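Putative ATP-grasp superfamily protein (PDB 3DF7) is of unknown function but belongs to the ATP-grasp superfamily and probably binds ATP and a metal ion. Local coordinates at residues E23-A31 with A247-A255; R277-A287 with D296-D305. All coordinates share one frame; numbering follows the deposited sequence.

Interaction 1 of 2, residues E23-A31 with A247-A255; sequences EGLAMFKSA and ARLTTPVVA
Glu23 and Thr251 make the direct polar link between helix 18-35 and the loop 247-255. Thr251 OG1 donates to Glu23 OE1 at 2.6 Å, on the anti lone pair of that oxygen. Glu23 OE2 is held by a salt bridge to Lys283. With an alanine here, the Thr251 hydroxyl would probably lose its acceptor and Lys283 its counter-charge. A second polar link runs through water. Ser30 OG shares one water with Val253 O and another with Val254 O. The helix belongs to the N-terminal part of the chain, with its parallel sheet. The loop follows strand 240-246 of the ATP-grasp domain, so the contact joins these two parts in the protein interior. Packing centres on Met27, a selenomethionine. Its CG lies anti to the carbonyl carbon (chi1 -77°), and the chain bends at its end. SE then sits 3.4 Å from Leu249 O and 3.5 Å from Thr250 C, against the loop backbone. SE also touches Leu249 CB at 4.1 Å. The same carbonyl of Leu249 accepts from Arg248 NH1 at 2.9 Å. Val254 CG1 rests on the helix backbone, 3.5 Å from Ala26 O, and Ala31 CB meets Leu249 CD1 at 3.9 Å.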
ATOM      1  N   GLU A  23       7.508  -7.390  -3.926  1.00 11.11           N
ATOM      2  CA  GLU A  23       6.184  -6.832  -3.662  1.00 11.72           C
ATOM      3  C   GLU A  23       5.914  -5.665  -4.611  1.00 10.44           C
ATOM      4  O   GLU A  23       4.824  -5.549  -5.168  1.00 10.54           O
ATOM      5  CB  GLU A  23       6.075  -6.353  -2.212  1.00 11.97           C
ATOM      6  CG  GLU A  23       5.997  -7.484  -1.194  1.00 15.39           C
ATOM      7  CD  GLU A  23       5.770  -6.979   0.219  1.00 16.36           C
ATOM      8  OE1 GLU A  23       4.768  -6.270   0.447  1.00 17.27           O
ATOM      9  OE2 GLU A  23       6.596  -7.293   1.100  1.00 20.28           O
ATOM     10  N   GLY A  24       6.909  -4.801  -4.791  1.00  9.93           N
ATOM     11  CA  GLY A  24       6.737  -3.674  -5.694  1.00  8.44           C
ATOM     12  C   GLY A  24       6.483  -4.146  -7.118  1.00  8.78           C
ATOM     13  O   GLY A  24       5.612  -3.616  -7.817  1.00  9.89           O
ATOM     14  N   LEU A  25       7.248  -5.141  -7.554  1.00  6.65           N
ATOM     15  CA  LEU A  25       7.093  -5.684  -8.898  1.00  8.02           C
ATOM     16  C   LEU A  25       5.689  -6.257  -9.083  1.00  7.64           C
ATOM     17  O   LEU A  25       5.070  -6.079 -10.128  1.00  5.93           O
ATOM     18  CB  LEU A  25       8.135  -6.774  -9.155  1.00  8.27           C
ATOM     19  CG  LEU A  25       8.005  -7.523 -10.484  1.00  8.91           C
ATOM     20  CD1 LEU A  25       8.110  -6.545 -11.655  1.00 10.16           C
ATOM     21  CD2 LEU A  25       9.093  -8.582 -10.576  1.00  8.00           C
ATOM     22  N   ALA A  26       5.199  -6.948  -8.059  1.00  8.24           N
ATOM     23  CA  ALA A  26       3.869  -7.545  -8.104  1.00  8.03           C
ATOM     24  C   ALA A  26       2.804  -6.463  -8.233  1.00  8.67           C
ATOM     25  O   ALA A  26       1.851  -6.594  -9.010  1.00  8.26           O
ATOM     26  CB  ALA A  26       3.628  -8.374  -6.847  1.00  7.14           C
HETATM   27  N   MSE A  27       2.964  -5.384  -7.477  1.00  9.15           N
HETATM   28  CA  MSE A  27       2.004  -4.297  -7.542  1.00  7.78           C
HETATM   29  C   MSE A  27       2.037  -3.613  -8.903  1.00  9.17           C
HETATM   30  O   MSE A  27       0.991  -3.262  -9.445  1.00  7.24           O
HETATM   31  CB  MSE A  27       2.265  -3.264  -6.439  1.00  9.83           C
HETATM   32  CG  MSE A  27       1.787  -3.702  -5.056  1.00 11.69           C
HETATM   33 SE   MSE A  27       1.938  -2.299  -3.724  1.00 18.40          SE
HETATM   34  CE  MSE A  27       3.677  -2.760  -3.040  1.00 15.25           C
ATOM     35  N   PHE A  28       3.233  -3.405  -9.450  1.00  7.99           N
ATOM     36  CA  PHE A  28       3.337  -2.757 -10.758  1.00  7.11           C
ATOM     37  C   PHE A  28       2.662  -3.617 -11.825  1.00  7.91           C
ATOM     38  O   PHE A  28       1.904  -3.115 -12.657  1.00  7.51           O
ATOM     39  CB  PHE A  28       4.801  -2.534 -11.153  1.00  7.06           C
ATOM     40  CG  PHE A  28       4.970  -1.800 -12.457  1.00  9.54           C
ATOM     41  CD1 PHE A  28       4.890  -0.412 -12.507  1.00  8.81           C
ATOM     42  CD2 PHE A  28       5.177  -2.501 -13.641  1.00  9.68           C
ATOM     43  CE1 PHE A  28       5.013   0.271 -13.719  1.00 10.87           C
ATOM     44  CE2 PHE A  28       5.300  -1.828 -14.863  1.00 11.88           C
ATOM     45  CZ  PHE A  28       5.218  -0.438 -14.898  1.00  9.55           C
ATOM     46  N   LYS A  29       2.953  -4.916 -11.808  1.00  7.66           N
ATOM     47  CA  LYS A  29       2.362  -5.842 -12.773  1.00  9.21           C
ATOM     48  C   LYS A  29       0.840  -5.796 -12.649  1.00  9.18           C
ATOM     49  O   LYS A  29       0.120  -5.670 -13.644  1.00  8.44           O
ATOM     50  CB  LYS A  29       2.867  -7.267 -12.510  1.00 10.53           C
ATOM     51  CG  LYS A  29       2.329  -8.323 -13.472  1.00 13.84           C
ATOM     52  CD  LYS A  29       2.731  -9.725 -13.020  1.00 18.08           C
ATOM     53  CE  LYS A  29       2.367 -10.787 -14.046  1.00 21.46           C
ATOM     54  NZ  LYS A  29       0.940 -10.706 -14.463  1.00 24.42           N
ATOM     55  N   SER A  30       0.359  -5.877 -11.413  1.00  9.21           N
ATOM     56  CA  SER A  30      -1.072  -5.853 -11.148  1.00 10.90           C
ATOM     57  C   SER A  30      -1.711  -4.542 -11.607  1.00  9.89           C
ATOM     58  O   SER A  30      -2.796  -4.546 -12.188  1.00 10.88           O
ATOM     59  CB  SER A  30      -1.332  -6.070  -9.651  1.00 13.12           C
ATOM     60  OG  SER A  30      -2.715  -5.974  -9.364  1.00 22.13           O
ATOM     61  N   ALA A  31      -1.035  -3.425 -11.345  1.00  8.75           N
ATOM     62  CA  ALA A  31      -1.539  -2.110 -11.739  1.00  8.18           C
ATOM     63  C   ALA A  31      -1.499  -1.956 -13.260  1.00  7.76           C
ATOM     64  O   ALA A  31      -2.413  -1.392 -13.862  1.00  8.53           O
ATOM     65  CB  ALA A  31      -0.708  -1.005 -11.080  1.00  9.00           C
ATOM     66  N   ALA A 247      -0.969   5.749   1.798  1.00  7.56           N
ATOM     67  CA  ALA A 247      -1.618   6.531   0.755  1.00  8.38           C
ATOM     68  C   ALA A 247      -1.024   6.132  -0.590  1.00  9.41           C
ATOM     69  O   ALA A 247      -0.438   6.951  -1.289  1.00  8.93           O
ATOM     70  CB  ALA A 247      -1.406   8.023   1.011  1.00  7.14           C
ATOM     71  N   ARG A 248      -1.194   4.860  -0.934  1.00  9.29           N
ATOM     72  CA  ARG A 248      -0.664   4.296  -2.171  1.00 10.17           C
ATOM     73  C   ARG A 248      -1.170   2.867  -2.258  1.00  9.71           C
ATOM     74  O   ARG A 248      -1.698   2.330  -1.286  1.00  8.85           O
ATOM     75  CB  ARG A 248       0.863   4.241  -2.108  1.00 10.53           C
ATOM     76  CG  ARG A 248       1.366   3.445  -0.897  1.00 11.05           C
ATOM     77  CD  ARG A 248       2.849   3.108  -0.988  1.00 13.06           C
ATOM     78  NE  ARG A 248       3.362   2.510   0.248  1.00 12.39           N
ATOM     79  CZ  ARG A 248       3.223   1.235   0.599  1.00 15.48           C
ATOM     80  NH1 ARG A 248       2.580   0.381  -0.188  1.00 17.12           N
ATOM     81  NH2 ARG A 248       3.739   0.808   1.743  1.00 16.40           N
ATOM     82  N   LEU A 249      -0.988   2.237  -3.413  1.00  9.01           N
ATOM     83  CA  LEU A 249      -1.393   0.848  -3.565  1.00  9.27           C
ATOM     84  C   LEU A 249      -0.640   0.022  -2.528  1.00  7.64           C
ATOM     85  O   LEU A 249       0.486   0.361  -2.162  1.00 10.25           O
ATOM     86  CB  LEU A 249      -1.024   0.326  -4.951  1.00  8.67           C
ATOM     87  CG  LEU A 249      -1.742   0.924  -6.157  1.00 10.45           C
ATOM     88  CD1 LEU A 249      -1.382   0.119  -7.407  1.00 11.95           C
ATOM     89  CD2 LEU A 249      -3.238   0.893  -5.929  1.00 11.05           C
ATOM     90  N   THR A 250      -1.268  -1.047  -2.047  1.00  7.84           N
ATOM     91  CA  THR A 250      -0.638  -1.941  -1.082  1.00  8.47           C
ATOM     92  C   THR A 250      -0.693  -3.346  -1.679  1.00  8.98           C
ATOM     93  O   THR A 250      -1.540  -3.633  -2.530  1.00 10.18           O
ATOM     94  CB  THR A 250      -1.340  -1.894   0.305  1.00  9.89           C
ATOM     95  OG1 THR A 250      -2.724  -2.218   0.164  1.00  9.30           O
ATOM     96  CG2 THR A 250      -1.199  -0.502   0.924  1.00 10.15           C
ATOM     97  N   THR A 251       0.214  -4.214  -1.239  1.00  9.38           N
ATOM     98  CA  THR A 251       0.322  -5.570  -1.773  1.00  9.63           C
ATOM     99  C   THR A 251      -0.959  -6.398  -1.945  1.00 10.94           C
ATOM    100  O   THR A 251      -1.107  -7.111  -2.944  1.00 10.30           O
ATOM    101  CB  THR A 251       1.355  -6.382  -0.957  1.00 12.10           C
ATOM    102  OG1 THR A 251       2.572  -5.627  -0.857  1.00 12.24           O
ATOM    103  CG2 THR A 251       1.665  -7.709  -1.646  1.00 13.31           C
ATOM    104  N   PRO A 252      -1.902  -6.318  -0.991  1.00  9.77           N
ATOM    105  CA  PRO A 252      -3.141  -7.100  -1.126  1.00  9.32           C
ATOM    106  C   PRO A 252      -3.878  -6.879  -2.455  1.00 10.58           C
ATOM    107  O   PRO A 252      -4.693  -7.704  -2.878  1.00 10.25           O
ATOM    108  CB  PRO A 252      -3.962  -6.643   0.078  1.00 11.23           C
ATOM    109  CG  PRO A 252      -2.903  -6.367   1.114  1.00 11.83           C
ATOM    110  CD  PRO A 252      -1.866  -5.610   0.304  1.00 10.13           C
ATOM    111  N   VAL A 253      -3.587  -5.759  -3.109  1.00  9.12           N
ATOM    112  CA  VAL A 253      -4.217  -5.432  -4.379  1.00 10.82           C
ATOM    113  C   VAL A 253      -3.927  -6.469  -5.468  1.00  8.22           C
ATOM    114  O   VAL A 253      -4.746  -6.686  -6.357  1.00  7.63           O
ATOM    115  CB  VAL A 253      -3.755  -4.039  -4.889  1.00 14.19           C
ATOM    116  CG1 VAL A 253      -2.331  -4.117  -5.454  1.00 12.89           C
ATOM    117  CG2 VAL A 253      -4.712  -3.531  -5.932  1.00 19.27           C
ATOM    118  N   VAL A 254      -2.764  -7.110  -5.401  1.00  6.88           N
ATOM    119  CA  VAL A 254      -2.409  -8.094  -6.417  1.00  8.40           C
ATOM    120  C   VAL A 254      -3.387  -9.267  -6.464  1.00  7.84           C
ATOM    121  O   VAL A 254      -3.523  -9.920  -7.493  1.00  7.73           O
ATOM    122  CB  VAL A 254      -0.972  -8.646  -6.207  1.00  7.49           C
ATOM    123  CG1 VAL A 254       0.018  -7.486  -6.131  1.00  5.86           C
ATOM    124  CG2 VAL A 254      -0.902  -9.501  -4.951  1.00  8.83           C
ATOM    125  N   ALA A 255      -4.073  -9.527  -5.357  1.00  8.35           N
ATOM    126  CA  ALA A 255      -5.020 -10.641  -5.306  1.00  9.34           C
ATOM    127  C   ALA A 255      -6.427 -10.315  -5.805  1.00  9.74           C
ATOM    128  O   ALA A 255      -7.244 -11.218  -5.986  1.00  8.58           O
ATOM    129  CB  ALA A 255      -5.100 -11.176  -3.878  1.00  8.21           C
TER
HETATM  130  O   HOH W   1      -5.725  -5.358  -8.776  1.00 11.07           O
HETATM  131  O   HOH W   2      -3.180  -8.778 -10.099  1.00 35.27           O

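Interaction 2 of 2, residues R277-A287 with D296-D305; sequences RRQMVRKSKSA and DYTLEIIDLD
Strands 279-285 and 297-303 run antiparallel, their directions 160° apart, and Met280-Ile302, Arg282-Glu300 and Ser284-Thr298 are the hydrogen-bonded pairs. Beyond the strand ends, Leu304 N bonds to Arg278 O and Ser286 N to Asp296 O. The pair lies in the large antiparallel sheet, where strand 194-200 flanks 279-285 and strand 292-294 flanks 297-303.

Glu300 is the polar centre of one face. Arg282 grips it side-on with two nitrogens. NE reaches OE2 at 3.1 Å from above the carboxylate plane, and NH2 reaches OE1 on its syn side. Arg282 CG stands between its backbone N and carbonyl carbon (chi1 70°), and the extended chain carries the guanidinium to the carboxylate. Ile302 CD1 covers one face of that guanidinium. Ser284 OG donates to Glu300 OE2 at 2.6 Å, on the anti side and from the opposite face to Arg282 NE. Thr298 OG1 lies 2.8 Å from Ser284 OG and accepts from Ala287 N at 3.0 Å.

On the other face, Lys285 lays its CD over the Tyr297 ring, 3.6 Å from the centroid, in a CH-pi contact. Val281 CG1 packs on Leu299 CD1 at 4.0 Å. Near the C-terminus, Arg278 NH1 makes a salt bridge to Asp305 OD2 at 3.2 Å, with the oxygen in the guanidinium plane. NE and NH2 of Arg278 bond to the carbonyls of Pro201 and Ala202.

Three donors, two nitrogens of Arg282 and the Ser284 hydroxyl, meet the carboxylate of the buried Glu300; they fix its rotation and would be expected to stabilise its negative charge.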
ATOM      1  N   ARG A 277     -13.536 -15.475  -4.235  1.00 10.66           N
ATOM      2  CA  ARG A 277     -12.730 -16.689  -4.188  1.00 10.10           C
ATOM      3  C   ARG A 277     -11.518 -16.328  -3.339  1.00 10.23           C
ATOM      4  O   ARG A 277     -10.539 -15.779  -3.846  1.00  8.50           O
ATOM      5  CB  ARG A 277     -12.296 -17.064  -5.607  1.00 11.34           C
ATOM      6  CG  ARG A 277     -11.573 -18.405  -5.754  1.00 11.50           C
ATOM      7  CD  ARG A 277     -11.086 -18.547  -7.190  1.00 15.07           C
ATOM      8  NE  ARG A 277     -12.166 -18.258  -8.133  1.00 16.12           N
ATOM      9  CZ  ARG A 277     -11.986 -17.775  -9.358  1.00 18.24           C
ATOM     10  NH1 ARG A 277     -10.760 -17.522  -9.798  1.00 16.30           N
ATOM     11  NH2 ARG A 277     -13.034 -17.529 -10.136  1.00 15.81           N
ATOM     12  N   ARG A 278     -11.593 -16.629  -2.046  1.00  9.11           N
ATOM     13  CA  ARG A 278     -10.517 -16.295  -1.121  1.00  9.19           C
ATOM     14  C   ARG A 278      -9.127 -16.718  -1.584  1.00  8.25           C
ATOM     15  O   ARG A 278      -8.884 -17.877  -1.937  1.00  8.98           O
ATOM     16  CB  ARG A 278     -10.808 -16.874   0.266  1.00  8.06           C
ATOM     17  CG  ARG A 278      -9.756 -16.520   1.305  1.00  9.28           C
ATOM     18  CD  ARG A 278     -10.205 -16.888   2.723  1.00 12.82           C
ATOM     19  NE  ARG A 278     -11.120 -15.892   3.279  1.00 16.98           N
ATOM     20  CZ  ARG A 278     -12.393 -16.121   3.583  1.00 16.08           C
ATOM     21  NH1 ARG A 278     -12.923 -17.320   3.384  1.00 15.49           N
ATOM     22  NH2 ARG A 278     -13.136 -15.150   4.097  1.00 14.92           N
ATOM     23  N   GLN A 279      -8.211 -15.758  -1.556  1.00  7.43           N
ATOM     24  CA  GLN A 279      -6.833 -15.978  -1.980  1.00  8.04           C
ATOM     25  C   GLN A 279      -5.846 -15.745  -0.846  1.00  7.79           C
ATOM     26  O   GLN A 279      -6.124 -14.994   0.088  1.00  6.20           O
ATOM     27  CB  GLN A 279      -6.470 -15.000  -3.101  1.00  7.90           C
ATOM     28  CG  GLN A 279      -7.352 -15.088  -4.326  1.00  7.63           C
ATOM     29  CD  GLN A 279      -7.191 -16.407  -5.022  1.00  8.28           C
ATOM     30  OE1 GLN A 279      -8.156 -17.153  -5.208  1.00 12.56           O
ATOM     31  NE2 GLN A 279      -5.962 -16.717  -5.399  1.00  4.45           N
HETATM   32  N   MSE A 280      -4.693 -16.400  -0.933  1.00  6.53           N
HETATM   33  CA  MSE A 280      -3.637 -16.166   0.034  1.00  8.32           C
HETATM   34  C   MSE A 280      -2.454 -15.630  -0.759  1.00  8.35           C
HETATM   35  O   MSE A 280      -2.003 -16.264  -1.715  1.00  7.72           O
HETATM   36  CB  MSE A 280      -3.188 -17.439   0.766  1.00  7.33           C
HETATM   37  CG  MSE A 280      -1.946 -17.185   1.639  1.00 12.74           C
HETATM   38 SE   MSE A 280      -1.333 -18.665   2.721  1.00 19.82          SE
HETATM   39  CE  MSE A 280      -2.430 -18.359   4.295  1.00 12.19           C
ATOM     40  N   VAL A 281      -1.969 -14.454  -0.379  1.00  8.92           N
ATOM     41  CA  VAL A 281      -0.806 -13.876  -1.034  1.00  9.34           C
ATOM     42  C   VAL A 281       0.332 -14.142  -0.056  1.00 10.59           C
ATOM     43  O   VAL A 281       0.179 -13.918   1.142  1.00 10.11           O
ATOM     44  CB  VAL A 281      -0.958 -12.339  -1.234  1.00 10.97           C
ATOM     45  CG1 VAL A 281       0.304 -11.767  -1.880  1.00 10.15           C
ATOM     46  CG2 VAL A 281      -2.168 -12.035  -2.109  1.00 11.20           C
ATOM     47  N   ARG A 282       1.458 -14.652  -0.535  1.00 10.91           N
ATOM     48  CA  ARG A 282       2.559 -14.891   0.385  1.00 11.38           C
ATOM     49  C   ARG A 282       3.915 -14.719  -0.260  1.00 11.68           C
ATOM     50  O   ARG A 282       4.109 -15.020  -1.441  1.00  9.89           O
ATOM     51  CB  ARG A 282       2.458 -16.290   1.011  1.00 13.97           C
ATOM     52  CG  ARG A 282       2.725 -17.439   0.057  1.00 13.70           C
ATOM     53  CD  ARG A 282       2.476 -18.793   0.726  1.00 16.03           C
ATOM     54  NE  ARG A 282       2.684 -19.885  -0.218  1.00 12.88           N
ATOM     55  CZ  ARG A 282       2.317 -21.147  -0.021  1.00 14.89           C
ATOM     56  NH1 ARG A 282       1.708 -21.512   1.104  1.00 12.37           N
ATOM     57  NH2 ARG A 282       2.550 -22.044  -0.968  1.00 11.81           N
ATOM     58  N   LYS A 283       4.848 -14.214   0.537  1.00 10.78           N
ATOM     59  CA  LYS A 283       6.209 -14.006   0.087  1.00 12.54           C
ATOM     60  C   LYS A 283       6.963 -15.271   0.474  1.00 13.01           C
ATOM     61  O   LYS A 283       6.818 -15.784   1.589  1.00 10.61           O
ATOM     62  CB  LYS A 283       6.812 -12.785   0.783  1.00 13.39           C
ATOM     63  CG  LYS A 283       8.247 -12.489   0.395  1.00 16.82           C
ATOM     64  CD  LYS A 283       8.802 -11.317   1.196  1.00 17.78           C
ATOM     65  CE  LYS A 283       8.010 -10.045   0.937  1.00 18.43           C
ATOM     66  NZ  LYS A 283       8.565  -8.877   1.673  1.00 15.63           N
ATOM     67  N   SER A 284       7.754 -15.785  -0.457  1.00 11.15           N
ATOM     68  CA  SER A 284       8.503 -17.002  -0.205  1.00 12.70           C
ATOM     69  C   SER A 284       9.814 -16.993  -0.967  1.00 12.55           C
ATOM     70  O   SER A 284      10.144 -16.019  -1.654  1.00 11.17           O
ATOM     71  CB  SER A 284       7.668 -18.219  -0.622  1.00 13.90           C
ATOM     72  OG  SER A 284       7.219 -18.097  -1.969  1.00 15.49           O
ATOM     73  N   LYS A 285      10.558 -18.087  -0.832  1.00 12.74           N
ATOM     74  CA  LYS A 285      11.832 -18.248  -1.510  1.00 14.65           C
ATOM     75  C   LYS A 285      11.708 -19.342  -2.567  1.00 14.63           C
ATOM     76  O   LYS A 285      11.355 -20.479  -2.258  1.00 14.72           O
ATOM     77  CB  LYS A 285      12.927 -18.630  -0.505  1.00 16.70           C
ATOM     78  CG  LYS A 285      13.154 -17.604   0.611  1.00 21.00           C
ATOM     79  CD  LYS A 285      13.645 -16.268   0.063  1.00 24.08           C
ATOM     80  CE  LYS A 285      15.100 -15.997   0.434  1.00 26.28           C
ATOM     81  NZ  LYS A 285      16.033 -17.025  -0.102  1.00 29.15           N
ATOM     82  N   SER A 286      11.974 -18.981  -3.815  1.00 13.64           N
ATOM     83  CA  SER A 286      11.937 -19.923  -4.929  1.00 14.51           C
ATOM     84  C   SER A 286      10.694 -20.807  -5.028  1.00 13.49           C
ATOM     85  O   SER A 286      10.803 -22.011  -5.255  1.00 11.96           O
ATOM     86  CB  SER A 286      13.183 -20.810  -4.875  1.00 16.52           C
ATOM     87  OG  SER A 286      14.355 -20.016  -4.819  1.00 19.00           O
ATOM     88  N   ALA A 287       9.513 -20.220  -4.863  1.00 12.16           N
ATOM     89  CA  ALA A 287       8.285 -21.001  -4.977  1.00 10.40           C
ATOM     90  C   ALA A 287       8.182 -21.471  -6.426  1.00 10.47           C
ATOM     91  O   ALA A 287       8.588 -20.757  -7.349  1.00 10.73           O
ATOM     92  CB  ALA A 287       7.076 -20.146  -4.611  1.00 11.46           C
ATOM     93  N   ASP A 296      15.929 -14.613  -5.589  1.00 18.20           N
ATOM     94  CA  ASP A 296      15.439 -15.872  -5.029  1.00 20.62           C
ATOM     95  C   ASP A 296      14.085 -15.700  -4.344  1.00 19.49           C
ATOM     96  O   ASP A 296      13.542 -16.651  -3.783  1.00 19.09           O
ATOM     97  CB  ASP A 296      16.444 -16.442  -4.021  1.00 23.56           C
ATOM     98  CG  ASP A 296      17.759 -16.850  -4.666  1.00 26.28           C
ATOM     99  OD1 ASP A 296      17.726 -17.608  -5.661  1.00 28.31           O
ATOM    100  OD2 ASP A 296      18.823 -16.423  -4.171  1.00 28.83           O
ATOM    101  N   TYR A 297      13.544 -14.486  -4.390  1.00 17.90           N
ATOM    102  CA  TYR A 297      12.259 -14.207  -3.765  1.00 16.47           C
ATOM    103  C   TYR A 297      11.098 -14.339  -4.741  1.00 15.52           C
ATOM    104  O   TYR A 297      11.188 -13.930  -5.900  1.00 14.81           O
ATOM    105  CB  TYR A 297      12.263 -12.803  -3.152  1.00 19.07           C
ATOM    106  CG  TYR A 297      12.946 -12.723  -1.804  1.00 21.87           C
ATOM    107  CD1 TYR A 297      12.255 -13.025  -0.634  1.00 23.15           C
ATOM    108  CD2 TYR A 297      14.291 -12.365  -1.703  1.00 24.54           C
ATOM    109  CE1 TYR A 297      12.884 -12.973   0.610  1.00 26.17           C
ATOM    110  CE2 TYR A 297      14.933 -12.310  -0.464  1.00 26.34           C
ATOM    111  CZ  TYR A 297      14.222 -12.616   0.688  1.00 27.13           C
ATOM    112  OH  TYR A 297      14.845 -12.569   1.915  1.00 30.09           O
ATOM    113  N   THR A 298      10.006 -14.922  -4.263  1.00 13.12           N
ATOM    114  CA  THR A 298       8.817 -15.099  -5.081  1.00 11.61           C
ATOM    115  C   THR A 298       7.590 -14.638  -4.310  1.00 11.48           C
ATOM    116  O   THR A 298       7.560 -14.684  -3.080  1.00 10.78           O
ATOM    117  CB  THR A 298       8.603 -16.578  -5.467  1.00 12.37           C
ATOM    118  OG1 THR A 298       8.691 -17.395  -4.291  1.00 11.64           O
ATOM    119  CG2 THR A 298       9.640 -17.024  -6.486  1.00 12.54           C
ATOM    120  N   LEU A 299       6.586 -14.170  -5.038  1.00  9.91           N
ATOM    121  CA  LEU A 299       5.347 -13.751  -4.409  1.00 10.74           C
ATOM    122  C   LEU A 299       4.283 -14.609  -5.070  1.00  8.89           C
ATOM    123  O   LEU A 299       4.160 -14.621  -6.296  1.00 10.51           O
ATOM    124  CB  LEU A 299       5.068 -12.269  -4.660  1.00 10.63           C
ATOM    125  CG  LEU A 299       3.888 -11.739  -3.839  1.00 12.92           C
ATOM    126  CD1 LEU A 299       4.266 -11.690  -2.362  1.00 13.44           C
ATOM    127  CD2 LEU A 299       3.498 -10.363  -4.325  1.00 15.39           C
ATOM    128  N   GLU A 300       3.530 -15.339  -4.257  1.00  8.28           N
ATOM    129  CA  GLU A 300       2.498 -16.223  -4.774  1.00  7.35           C
ATOM    130  C   GLU A 300       1.117 -15.713  -4.420  1.00  7.51           C
ATOM    131  O   GLU A 300       0.951 -14.939  -3.479  1.00  7.07           O
ATOM    132  CB  GLU A 300       2.638 -17.628  -4.172  1.00  9.62           C
ATOM    133  CG  GLU A 300       4.023 -18.232  -4.180  1.00 11.73           C
ATOM    134  CD  GLU A 300       4.131 -19.407  -3.222  1.00 10.98           C
ATOM    135  OE1 GLU A 300       3.440 -20.425  -3.446  1.00 11.68           O
ATOM    136  OE2 GLU A 300       4.895 -19.307  -2.238  1.00 11.00           O
ATOM    137  N   ILE A 301       0.138 -16.166  -5.196  1.00  8.16           N
ATOM    138  CA  ILE A 301      -1.270 -15.859  -4.982  1.00  8.53           C
ATOM    139  C   ILE A 301      -1.950 -17.205  -5.216  1.00 10.54           C
ATOM    140  O   ILE A 301      -1.981 -17.702  -6.344  1.00 11.47           O
ATOM    141  CB  ILE A 301      -1.808 -14.839  -5.995  1.00  9.71           C
ATOM    142  CG1 ILE A 301      -0.923 -13.587  -6.002  1.00  8.76           C
ATOM    143  CG2 ILE A 301      -3.236 -14.459  -5.625  1.00  9.16           C
ATOM    144  CD1 ILE A 301      -1.366 -12.536  -6.998  1.00  7.95           C
ATOM    145  N   ILE A 302      -2.477 -17.804  -4.152  1.00 10.70           N
ATOM    146  CA  ILE A 302      -3.106 -19.118  -4.270  1.00 11.90           C
ATOM    147  C   ILE A 302      -4.509 -19.177  -3.681  1.00 11.87           C
ATOM    148  O   ILE A 302      -4.824 -18.449  -2.741  1.00  9.06           O
ATOM    149  CB  ILE A 302      -2.269 -20.186  -3.543  1.00 13.18           C
ATOM    150  CG1 ILE A 302      -2.258 -19.891  -2.041  1.00 14.85           C
ATOM    151  CG2 ILE A 302      -0.841 -20.182  -4.072  1.00 16.63           C
ATOM    152  CD1 ILE A 302      -1.429 -20.864  -1.224  1.00 16.80           C
ATOM    153  N   ASP A 303      -5.351 -20.050  -4.225  1.00 12.38           N
ATOM    154  CA  ASP A 303      -6.703 -20.190  -3.695  1.00 13.79           C
ATOM    155  C   ASP A 303      -6.597 -20.745  -2.280  1.00 15.28           C
ATOM    156  O   ASP A 303      -5.792 -21.648  -2.018  1.00 14.35           O
ATOM    157  CB  ASP A 303      -7.549 -21.162  -4.527  1.00 14.76           C
ATOM    158  CG  ASP A 303      -7.706 -20.736  -5.967  1.00 16.86           C
ATOM    159  OD1 ASP A 303      -7.854 -19.523  -6.241  1.00 14.66           O
ATOM    160  OD2 ASP A 303      -7.708 -21.635  -6.831  1.00 20.43           O
ATOM    161  N   LEU A 304      -7.412 -20.205  -1.378  1.00 15.83           N
ATOM    162  CA  LEU A 304      -7.444 -20.637   0.017  1.00 21.47           C
ATOM    163  C   LEU A 304      -8.855 -21.161   0.297  1.00 26.57           C
ATOM    164  O   LEU A 304      -9.842 -20.535  -0.089  1.00 29.68           O
ATOM    165  CB  LEU A 304      -7.109 -19.463   0.944  1.00 15.49           C
ATOM    166  CG  LEU A 304      -6.748 -19.788   2.395  1.00 16.83           C
ATOM    167  CD1 LEU A 304      -5.503 -20.673   2.440  1.00 15.24           C
ATOM    168  CD2 LEU A 304      -6.499 -18.486   3.150  1.00 14.32           C
ATOM    169  N   ASP A 305      -8.930 -22.294   0.993  1.00 32.88           N
ATOM    170  CA  ASP A 305     -10.180 -23.001   1.315  1.00 37.06           C
ATOM    171  C   ASP A 305     -10.950 -23.397   0.062  1.00 39.08           C
ATOM    172  O   ASP A 305     -10.380 -23.272  -1.045  1.00 40.59           O
ATOM    173  CB  ASP A 305     -11.121 -22.220   2.260  1.00 38.74           C
ATOM    174  CG  ASP A 305     -10.750 -20.763   2.424  1.00 40.82           C
ATOM    175  OD1 ASP A 305      -9.658 -20.478   2.954  1.00 44.14           O
ATOM    176  OD2 ASP A 305     -11.560 -19.895   2.035  1.00 39.84           O
ATOM    177  OXT ASP A 305     -12.106 -23.845   0.207  1.00 41.02           O
TER
HETATM  178  O   HOH W   3      -8.147 -18.317  -8.868  1.00 17.49           O

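Overall arrangement
Interactions 1 and 2 follow one another along the chain, and their centres lie about 13 Å apart. They meet directly. Glu23 OE2 of interaction 1 forms a salt bridge of 2.6 Å with Lys283 NZ of interaction 2. Ala26 packs on Leu299, Val254 O lies 3.4 Å from Ile301 CD1, and Ala255 CB packs on Val281 CG2 at 3.5 Å. Helix 18-35 and the loop 247-255 thus both lie against the sheet face that carries Val281, Lys283, Leu299 and Ile301. Interaction 1 is the more central, about 7 Å from the chain centre against 17 Å for interaction 2. An acetate ion, probably from the crystallisation liquor, lies about 4 Å from the Met27 side chain.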